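Local coordinates for protein importin subunit beta-1 (Saccharomyces cerevisiae, PDB 5OWU) that carries proteins into the nucleus, working with the importin alpha subunit that recognises the classical nuclear localization signal of the cargo, at residues N67-K72 with A123-P128; S519-L524 with S543-D548; Y720-M725 with F773-T778. All blocks are in the same frame, centred on the assembly; numbering follows the deposited sequence.

How the interactions relate
The three contacts are spread along a single, mainly helical chain and follow one another in sequence without overlapping. Interaction 1 sits near the N-terminal end, where a loop meets HEAT 3. Interaction 2 joins HEAT 12 to HEAT 13, and interaction 3 joins HEAT 17 to HEAT 18. Interactions 1 and 2 lie on opposite sides of the chain's centre, with their own centres about 54 Å apart. Interactions 1 and 3 are about 39 Å apart between centres and about 26 Å between nearest atoms; the centres of 2 and 3 are about 45 Å apart. The three are separate pieces of packing: 1 and 2 are apolar, while 3 adds a hydrogen bond.

Interaction 1 (N67-K72 with A123-P128); sequences NELVSK and ADIELP
Leu-69 and Ile-125 make the apolar heart of this contact, their side chains crossing at about a right angle. The methyl CD1 of Ile-125 does most of the touching: it meets CD2 of Leu-69 at 4.0 Å and lies near CB of the same residue. With CG1 beside the backbone N (chi1 -68°) and the chain then extended, this methyl reaches out from the helix to the loop. Both residues are buried, and both also lean on Trp-84 of helix 74-87, while Leu-69 packs further on Leu-118, Ala-121 and Ile-122.

The loop 67-72 follows the residues of HEAT 2 and leads into helix 74-87; segment 123-128 lies on helix 109-126 within HEAT 3 and runs on into a 3-10 segment. The contact thus ties a linker between helices to a helix further along the solenoid.

The closest approach is a methyl against a carbonyl: CD1 of Ile-125 comes to 3.5 Å from the backbone O of Leu-69. A looser van der Waals contact completes the set. CG1 of Val-70 faces CB of Asp-124 at 4.5 Å, so the aspartate takes part through its methylene.

Polar bonds are made around the contact instead. Glu-126 pairs with Lys-97 and accepts a bond from Trp-84 NE1, while Glu-68 forms a salt bridge with Arg-83.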
loop_
_atom_site.group_PDB
_atom_site.type_symbol
_atom_site.label_atom_id
_atom_site.label_comp_id
_atom_site.label_asym_id
_atom_site.label_seq_id
_atom_site.Cartn_x
_atom_site.Cartn_y
_atom_site.Cartn_z
ATOM N N ASN A 67 -26.768 -1.907 4.691
ATOM C CA ASN A 67 -26.044 -2.188 3.463
ATOM C C ASN A 67 -26.846 -1.847 2.218
ATOM O O ASN A 67 -26.277 -1.868 1.124
ATOM C CB ASN A 67 -25.628 -3.655 3.430
ATOM C CG ASN A 67 -24.477 -3.951 4.376
ATOM O OD1 ASN A 67 -23.669 -3.068 4.691
ATOM N ND2 ASN A 67 -24.396 -5.193 4.832
ATOM N N GLU A 68 -28.136 -1.538 2.345
ATOM C CA GLU A 68 -28.880 -0.959 1.228
ATOM C C GLU A 68 -28.919 0.569 1.270
ATOM O O GLU A 68 -29.627 1.186 0.466
ATOM C CB GLU A 68 -30.310 -1.507 1.205
ATOM C CG GLU A 68 -30.398 -3.010 0.985
ATOM C CD GLU A 68 -29.791 -3.449 -0.336
ATOM O OE1 GLU A 68 -29.914 -2.699 -1.322
ATOM O OE2 GLU A 68 -29.179 -4.534 -0.385
ATOM N N LEU A 69 -28.181 1.188 2.183
ATOM C CA LEU A 69 -28.214 2.632 2.364
ATOM C C LEU A 69 -26.862 3.300 2.180
ATOM O O LEU A 69 -26.813 4.462 1.766
ATOM C CB LEU A 69 -28.758 2.977 3.762
ATOM C CG LEU A 69 -30.237 2.674 4.004
ATOM C CD1 LEU A 69 -30.612 2.927 5.456
ATOM C CD2 LEU A 69 -31.119 3.492 3.079
ATOM N N VAL A 70 -25.767 2.598 2.460
ATOM C CA VAL A 70 -24.427 3.122 2.240
ATOM C C VAL A 70 -23.608 2.050 1.545
ATOM O O VAL A 70 -23.893 0.855 1.639
ATOM C CB VAL A 70 -23.739 3.561 3.550
ATOM C CG1 VAL A 70 -24.414 4.803 4.109
ATOM C CG2 VAL A 70 -23.757 2.421 4.571
ATOM N N SER A 71 -22.580 2.501 0.832
ATOM C CA SER A 71 -21.691 1.615 0.098
ATOM C C SER A 71 -20.309 2.245 0.061
ATOM O O SER A 71 -20.145 3.442 0.310
ATOM C CB SER A 71 -22.200 1.363 -1.326
ATOM O OG SER A 71 -21.278 0.591 -2.071
ATOM N N LYS A 72 -19.309 1.423 -0.245
ATOM C CA LYS A 72 -17.991 1.969 -0.546
ATOM C C LYS A 72 -17.988 2.615 -1.924
ATOM O O LYS A 72 -17.497 3.737 -2.095
ATOM C CB LYS A 72 -16.929 0.873 -0.457
ATOM C CG LYS A 72 -16.507 0.534 0.972
ATOM C CD LYS A 72 -15.244 -0.327 1.003
ATOM C CE LYS A 72 -14.001 0.473 0.614
ATOM N NZ LYS A 72 -12.772 -0.366 0.601
ATOM N N ALA A 123 -28.307 8.949 8.634
ATOM C CA ALA A 123 -27.768 10.287 8.861
ATOM C C ALA A 123 -26.841 10.701 7.732
ATOM O O ALA A 123 -26.874 11.849 7.284
ATOM C CB ALA A 123 -27.021 10.341 10.198
ATOM N N ASP A 124 -25.990 9.782 7.275
ATOM C CA ASP A 124 -25.093 10.098 6.176
ATOM C C ASP A 124 -25.868 10.484 4.931
ATOM O O ASP A 124 -25.367 11.259 4.110
ATOM C CB ASP A 124 -24.173 8.916 5.882
ATOM C CG ASP A 124 -23.006 8.829 6.856
ATOM O OD1 ASP A 124 -22.769 9.804 7.590
ATOM O OD2 ASP A 124 -22.324 7.790 6.887
ATOM N N ILE A 125 -27.086 9.965 4.767
ATOM C CA ILE A 125 -27.900 10.430 3.645
ATOM C C ILE A 125 -28.550 11.777 3.950
ATOM O O ILE A 125 -28.517 12.694 3.126
ATOM C CB ILE A 125 -28.959 9.380 3.279
ATOM C CG1 ILE A 125 -28.282 8.146 2.692
ATOM C CG2 ILE A 125 -29.958 9.964 2.267
ATOM C CD1 ILE A 125 -29.138 6.898 2.762
ATOM N N GLU A 126 -29.163 11.923 5.122
ATOM C CA GLU A 126 -30.076 13.036 5.355
ATOM C C GLU A 126 -29.391 14.317 5.833
ATOM O O GLU A 126 -29.771 15.409 5.401
ATOM C CB GLU A 126 -31.145 12.622 6.361
ATOM C CG GLU A 126 -32.059 11.492 5.840
ATOM C CD GLU A 126 -33.422 11.487 6.502
ATOM O OE1 GLU A 126 -33.600 12.186 7.524
ATOM O OE2 GLU A 126 -34.323 10.783 5.998
ATOM N N LEU A 127 -28.409 14.225 6.727
ATOM C CA LEU A 127 -27.806 15.441 7.268
ATOM C C LEU A 127 -27.238 16.340 6.180
ATOM O O LEU A 127 -27.457 17.563 6.250
ATOM C CB LEU A 127 -26.724 15.088 8.301
ATOM C CG LEU A 127 -27.191 14.420 9.598
ATOM C CD1 LEU A 127 -26.002 14.113 10.492
ATOM C CD2 LEU A 127 -28.190 15.278 10.342
ATOM N N PRO A 128 -26.529 15.833 5.169
ATOM C CA PRO A 128 -26.087 16.714 4.075
ATOM C C PRO A 128 -27.230 17.396 3.339
ATOM O O PRO A 128 -26.999 18.405 2.664
ATOM C CB PRO A 128 -25.314 15.763 3.150
ATOM C CG PRO A 128 -24.923 14.619 4.021
ATOM C CD PRO A 128 -26.026 14.459 5.012
#

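Interaction 2 (S519-L524 with S543-D548); sequences SAFSAL and STFVMD
Leu-524, one of two residues that meet Phe-545, has its backbone N bonded to Ala-520 O at 2.9 Å, an ordinary helical bond. Its side chain points toward segment 543-548. Everything that passes between the two segments is apolar. Phe-521 and Leu-524, three residues apart and therefore on about the same face of helix 516-530, converge obliquely on the same ring carbon: CE2 of Phe-545 is 3.8 Å from CE1 of Phe-521 and 3.9 Å from CD1 of Leu-524.

The two rings lie near parallel, their planes 27° apart, but they are slid so far past each other that they barely overlap. Their centroids stand 6.0 Å apart, and the outer ends do the meeting, with CZ of Phe-521 at 4.2 Å from CZ of Phe-545. The ring of Phe-545 gets there because its CG stands anti to the backbone N (chi1 162°), sending it toward helix 516-530.

Helix 516-530 belongs to HEAT 12 and segment 543-548 to HEAT 13, so this is packing between successive repeats of the solenoid. Between the two segments the nearest CA atoms, those of Phe-521 and Val-546, are 9.4 Å apart, and the aromatic side chains bridge that distance.

Other helices close in around the pair. Phe-521 also touches Leu-572 and Asn-575 of helix 563-586, while Phe-545 rests on Ile-504 and Leu-524 on Leu-503, both of helix 496-507.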
loop_
_atom_site.group_PDB
_atom_site.type_symbol
_atom_site.label_atom_id
_atom_site.label_comp_id
_atom_site.label_asym_id
_atom_site.label_seq_id
_atom_site.Cartn_x
_atom_site.Cartn_y
_atom_site.Cartn_z
ATOM N N SER A 519 15.422 -16.570 0.834
ATOM C CA SER A 519 16.251 -15.377 0.722
ATOM C C SER A 519 17.490 -15.657 -0.112
ATOM O O SER A 519 17.876 -14.840 -0.962
ATOM C CB SER A 519 16.631 -14.871 2.115
ATOM O OG SER A 519 15.466 -14.461 2.811
ATOM N N ALA A 520 18.107 -16.829 0.082
ATOM C CA ALA A 520 19.280 -17.154 -0.721
ATOM C C ALA A 520 18.908 -17.219 -2.193
ATOM O O ALA A 520 19.615 -16.669 -3.048
ATOM C CB ALA A 520 19.895 -18.473 -0.260
ATOM N N PHE A 521 17.768 -17.846 -2.505
ATOM C CA PHE A 521 17.350 -17.891 -3.901
ATOM C C PHE A 521 17.134 -16.483 -4.431
ATOM O O PHE A 521 17.546 -16.164 -5.557
ATOM C CB PHE A 521 16.090 -18.741 -4.054
ATOM C CG PHE A 521 16.371 -20.219 -4.174
ATOM C CD1 PHE A 521 16.840 -20.748 -5.366
ATOM C CD2 PHE A 521 16.160 -21.071 -3.104
ATOM C CE1 PHE A 521 17.095 -22.104 -5.490
ATOM C CE2 PHE A 521 16.417 -22.424 -3.222
ATOM C CZ PHE A 521 16.887 -22.940 -4.424
ATOM N N SER A 522 16.545 -15.605 -3.614
ATOM C CA SER A 522 16.357 -14.234 -4.066
ATOM C C SER A 522 17.697 -13.593 -4.399
ATOM O O SER A 522 17.832 -12.935 -5.439
ATOM C CB SER A 522 15.612 -13.416 -3.012
ATOM O OG SER A 522 15.359 -12.111 -3.498
ATOM N N ALA A 523 18.711 -13.808 -3.552
ATOM C CA ALA A 523 20.005 -13.198 -3.829
ATOM C C ALA A 523 20.598 -13.772 -5.103
ATOM O O ALA A 523 21.196 -13.030 -5.898
ATOM C CB ALA A 523 20.957 -13.386 -2.647
ATOM N N LEU A 524 20.369 -15.065 -5.360
ATOM C CA LEU A 524 20.857 -15.636 -6.607
ATOM C C LEU A 524 20.249 -14.915 -7.798
ATOM O O LEU A 524 20.934 -14.655 -8.795
ATOM C CB LEU A 524 20.559 -17.136 -6.669
ATOM C CG LEU A 524 21.440 -18.033 -5.793
ATOM C CD1 LEU A 524 20.990 -19.470 -5.945
ATOM C CD2 LEU A 524 22.912 -17.894 -6.141
ATOM N N SER A 543 23.081 -21.517 -13.292
ATOM C CA SER A 543 22.177 -22.214 -14.200
ATOM C C SER A 543 22.181 -23.707 -13.902
ATOM O O SER A 543 21.140 -24.302 -13.582
ATOM C CB SER A 543 22.590 -21.934 -15.644
ATOM O OG SER A 543 21.821 -22.701 -16.551
ATOM N N THR A 544 23.376 -24.309 -13.937
ATOM C CA THR A 544 23.539 -25.715 -13.587
ATOM C C THR A 544 22.869 -26.030 -12.262
ATOM O O THR A 544 22.155 -27.034 -12.138
ATOM C CB THR A 544 25.031 -26.062 -13.523
ATOM O OG1 THR A 544 25.613 -25.904 -14.817
ATOM C CG2 THR A 544 25.261 -27.497 -13.047
ATOM N N PHE A 545 23.067 -25.168 -11.261
ATOM C CA PHE A 545 22.542 -25.463 -9.936
ATOM C C PHE A 545 21.022 -25.511 -9.951
ATOM O O PHE A 545 20.416 -26.430 -9.384
ATOM C CB PHE A 545 23.034 -24.431 -8.918
ATOM C CG PHE A 545 22.221 -24.409 -7.649
ATOM C CD1 PHE A 545 22.351 -25.416 -6.708
ATOM C CD2 PHE A 545 21.313 -23.397 -7.412
ATOM C CE1 PHE A 545 21.594 -25.400 -5.548
ATOM C CE2 PHE A 545 20.560 -23.375 -6.254
ATOM C CZ PHE A 545 20.694 -24.369 -5.328
ATOM N N VAL A 546 20.376 -24.543 -10.608
ATOM C CA VAL A 546 18.929 -24.457 -10.450
ATOM C C VAL A 546 18.248 -25.566 -11.243
ATOM O O VAL A 546 17.348 -26.245 -10.735
ATOM C CB VAL A 546 18.410 -23.055 -10.830
ATOM C CG1 VAL A 546 18.935 -22.018 -9.832
ATOM C CG2 VAL A 546 18.774 -22.685 -12.269
ATOM N N MET A 547 18.706 -25.812 -12.470
ATOM C CA MET A 547 18.150 -26.905 -13.262
ATOM C C MET A 547 18.253 -28.220 -12.499
ATOM O O MET A 547 17.237 -28.862 -12.197
ATOM C CB MET A 547 18.855 -26.968 -14.620
ATOM C CG MET A 547 18.525 -25.747 -15.482
ATOM S SD MET A 547 19.158 -25.723 -17.170
ATOM C CE MET A 547 20.919 -25.958 -16.922
ATOM N N ASP A 548 19.476 -28.611 -12.124
ATOM C CA ASP A 548 19.657 -29.797 -11.294
ATOM C C ASP A 548 18.746 -29.744 -10.072
ATOM O O ASP A 548 18.070 -30.725 -9.736
ATOM C CB ASP A 548 21.123 -29.919 -10.872
ATOM C CG ASP A 548 22.068 -30.112 -12.055
ATOM O OD1 ASP A 548 21.649 -29.889 -13.210
ATOM O OD2 ASP A 548 23.244 -30.473 -11.824
#

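Interaction 3 (Y720-M725 with F773-T778); sequences YLNDIM and FPYVGT
A Met-aromatic contact between Met-725 of HEAT 17 and Tyr-775 of HEAT 18 joins helix 718-732 to segment 773-778. CG of Met-725 sits over the middle of the tyrosine ring, 3.6 Å from its centroid and 12° off the normal, a CH-pi contact. The chain bends at chi2, which carries SD to an oblique position 4.6 Å from that centroid. Further along the chain, CE of Met-725 reaches to 3.6 Å from CB of Tyr-775. CG of Pro-774 covers the opposite face, toward the rim.

At the ring's edge, Asn-722 ND2 gives an almost straight hydrogen bond to Tyr-775 OH, 2.8 Å long with an angle of 178° at the hydrogen. The hydroxyl lies in the amide plane, which is turned 46° from the ring. Leu-721 adds CD2, 3.7 Å from CE2 of Tyr-775.

A leucine in place of Tyr-775 would probably leave the Asn-722 amide without its acceptor and open a gap beside Met-725.

Ile-761 of helix 741-764 backs Met-725 and Leu-721 inside HEAT 17; their reach across to Tyr-775 of HEAT 18 is the packing by which adjacent HEAT repeats stack into a solenoid.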
loop_
_atom_site.group_PDB
_atom_site.type_symbol
_atom_site.label_atom_id
_atom_site.label_comp_id
_atom_site.label_asym_id
_atom_site.label_seq_id
_atom_site.Cartn_x
_atom_site.Cartn_y
_atom_site.Cartn_z
ATOM N N TYR A 720 -9.374 -4.787 -35.666
ATOM C CA TYR A 720 -9.689 -4.805 -34.238
ATOM C C TYR A 720 -9.662 -3.415 -33.608
ATOM O O TYR A 720 -10.204 -3.226 -32.506
ATOM C CB TYR A 720 -8.705 -5.719 -33.496
ATOM C CG TYR A 720 -8.484 -7.055 -34.167
ATOM C CD1 TYR A 720 -9.284 -8.148 -33.866
ATOM C CD2 TYR A 720 -7.471 -7.226 -35.100
ATOM C CE1 TYR A 720 -9.083 -9.372 -34.478
ATOM C CE2 TYR A 720 -7.265 -8.454 -35.719
ATOM C CZ TYR A 720 -8.080 -9.518 -35.409
ATOM O OH TYR A 720 -7.890 -10.738 -36.024
ATOM N N LEU A 721 -9.088 -2.436 -34.310
ATOM C CA LEU A 721 -8.748 -1.159 -33.698
ATOM C C LEU A 721 -9.955 -0.511 -33.027
ATOM O O LEU A 721 -9.910 -0.168 -31.838
ATOM C CB LEU A 721 -8.146 -0.238 -34.758
ATOM C CG LEU A 721 -7.685 1.137 -34.297
ATOM C CD1 LEU A 721 -6.623 1.021 -33.212
ATOM C CD2 LEU A 721 -7.159 1.916 -35.491
ATOM N N ASN A 722 -11.057 -0.348 -33.764
ATOM C CA ASN A 722 -12.214 0.320 -33.180
ATOM C C ASN A 722 -12.578 -0.315 -31.846
ATOM O O ASN A 722 -12.626 0.365 -30.812
ATOM C CB ASN A 722 -13.408 0.289 -34.138
ATOM C CG ASN A 722 -14.493 1.267 -33.727
ATOM O OD1 ASN A 722 -15.601 0.872 -33.383
ATOM N ND2 ASN A 722 -14.158 2.554 -33.722
ATOM N N ASP A 723 -12.757 -1.641 -31.829
ATOM C CA ASP A 723 -13.170 -2.279 -30.585
ATOM C C ASP A 723 -12.171 -1.977 -29.478
ATOM O O ASP A 723 -12.550 -1.547 -28.378
ATOM C CB ASP A 723 -13.319 -3.785 -30.774
ATOM C CG ASP A 723 -14.530 -4.148 -31.600
ATOM O OD1 ASP A 723 -15.474 -3.331 -31.677
ATOM O OD2 ASP A 723 -14.530 -5.257 -32.168
ATOM N N ILE A 724 -10.879 -2.138 -29.771
ATOM C CA ILE A 724 -9.866 -1.935 -28.738
ATOM C C ILE A 724 -9.900 -0.495 -28.261
ATOM O O ILE A 724 -9.846 -0.221 -27.052
ATOM C CB ILE A 724 -8.474 -2.337 -29.265
ATOM C CG1 ILE A 724 -8.410 -3.840 -29.582
ATOM C CG2 ILE A 724 -7.362 -1.929 -28.299
ATOM C CD1 ILE A 724 -9.180 -4.767 -28.658
ATOM N N MET A 725 -10.041 0.451 -29.191
ATOM C CA MET A 725 -10.067 1.842 -28.766
ATOM C C MET A 725 -11.248 2.081 -27.843
ATOM O O MET A 725 -11.119 2.762 -26.817
ATOM C CB MET A 725 -10.114 2.775 -29.975
ATOM C CG MET A 725 -8.770 2.940 -30.674
ATOM S SD MET A 725 -7.535 3.742 -29.621
ATOM C CE MET A 725 -6.283 4.214 -30.803
ATOM N N PHE A 773 -6.282 8.314 -37.298
ATOM C CA PHE A 773 -6.762 9.697 -37.268
ATOM C C PHE A 773 -7.956 9.931 -36.351
ATOM O O PHE A 773 -7.914 10.886 -35.557
ATOM C CB PHE A 773 -7.087 10.143 -38.701
ATOM C CG PHE A 773 -7.620 11.546 -38.792
ATOM C CD1 PHE A 773 -6.820 12.628 -38.457
ATOM C CD2 PHE A 773 -8.916 11.784 -39.216
ATOM C CE1 PHE A 773 -7.304 13.919 -38.539
ATOM C CE2 PHE A 773 -9.407 13.081 -39.298
ATOM C CZ PHE A 773 -8.598 14.143 -38.958
ATOM N N PRO A 774 -9.033 9.139 -36.396
ATOM C CA PRO A 774 -10.212 9.466 -35.579
ATOM C C PRO A 774 -10.036 9.239 -34.085
ATOM O O PRO A 774 -10.987 9.475 -33.329
ATOM C CB PRO A 774 -11.299 8.540 -36.153
ATOM C CG PRO A 774 -10.550 7.410 -36.763
ATOM C CD PRO A 774 -9.296 8.008 -37.310
ATOM N N TYR A 775 -8.865 8.795 -33.630
ATOM C CA TYR A 775 -8.625 8.528 -32.219
ATOM C C TYR A 775 -7.611 9.478 -31.598
ATOM O O TYR A 775 -7.327 9.364 -30.398
ATOM C CB TYR A 775 -8.150 7.081 -32.040
ATOM C CG TYR A 775 -9.072 6.088 -32.694
ATOM C CD1 TYR A 775 -10.328 5.840 -32.167
ATOM C CD2 TYR A 775 -8.695 5.413 -33.847
ATOM C CE1 TYR A 775 -11.178 4.945 -32.755
ATOM C CE2 TYR A 775 -9.549 4.515 -34.452
ATOM C CZ TYR A 775 -10.787 4.284 -33.902
ATOM O OH TYR A 775 -11.648 3.393 -34.493
ATOM N N VAL A 776 -7.063 10.413 -32.377
ATOM C CA VAL A 776 -5.999 11.278 -31.873
ATOM C C VAL A 776 -6.483 12.077 -30.670
ATOM O O VAL A 776 -5.806 12.145 -29.636
ATOM C CB VAL A 776 -5.480 12.195 -32.994
ATOM C CG1 VAL A 776 -4.520 13.242 -32.452
ATOM C CG2 VAL A 776 -4.785 11.369 -34.058
ATOM N N GLY A 777 -7.659 12.701 -30.784
ATOM C CA GLY A 777 -8.179 13.472 -29.665
ATOM C C GLY A 777 -8.349 12.633 -28.413
ATOM O O GLY A 777 -8.044 13.082 -27.308
ATOM N N THR A 778 -8.854 11.407 -28.571
ATOM C CA THR A 778 -8.972 10.486 -27.442
ATOM C C THR A 778 -7.616 10.251 -26.778
ATOM O O THR A 778 -7.483 10.297 -25.542
ATOM C CB THR A 778 -9.571 9.166 -27.937
ATOM O OG1 THR A 778 -10.960 9.352 -28.229
ATOM C CG2 THR A 778 -9.429 8.059 -26.910
#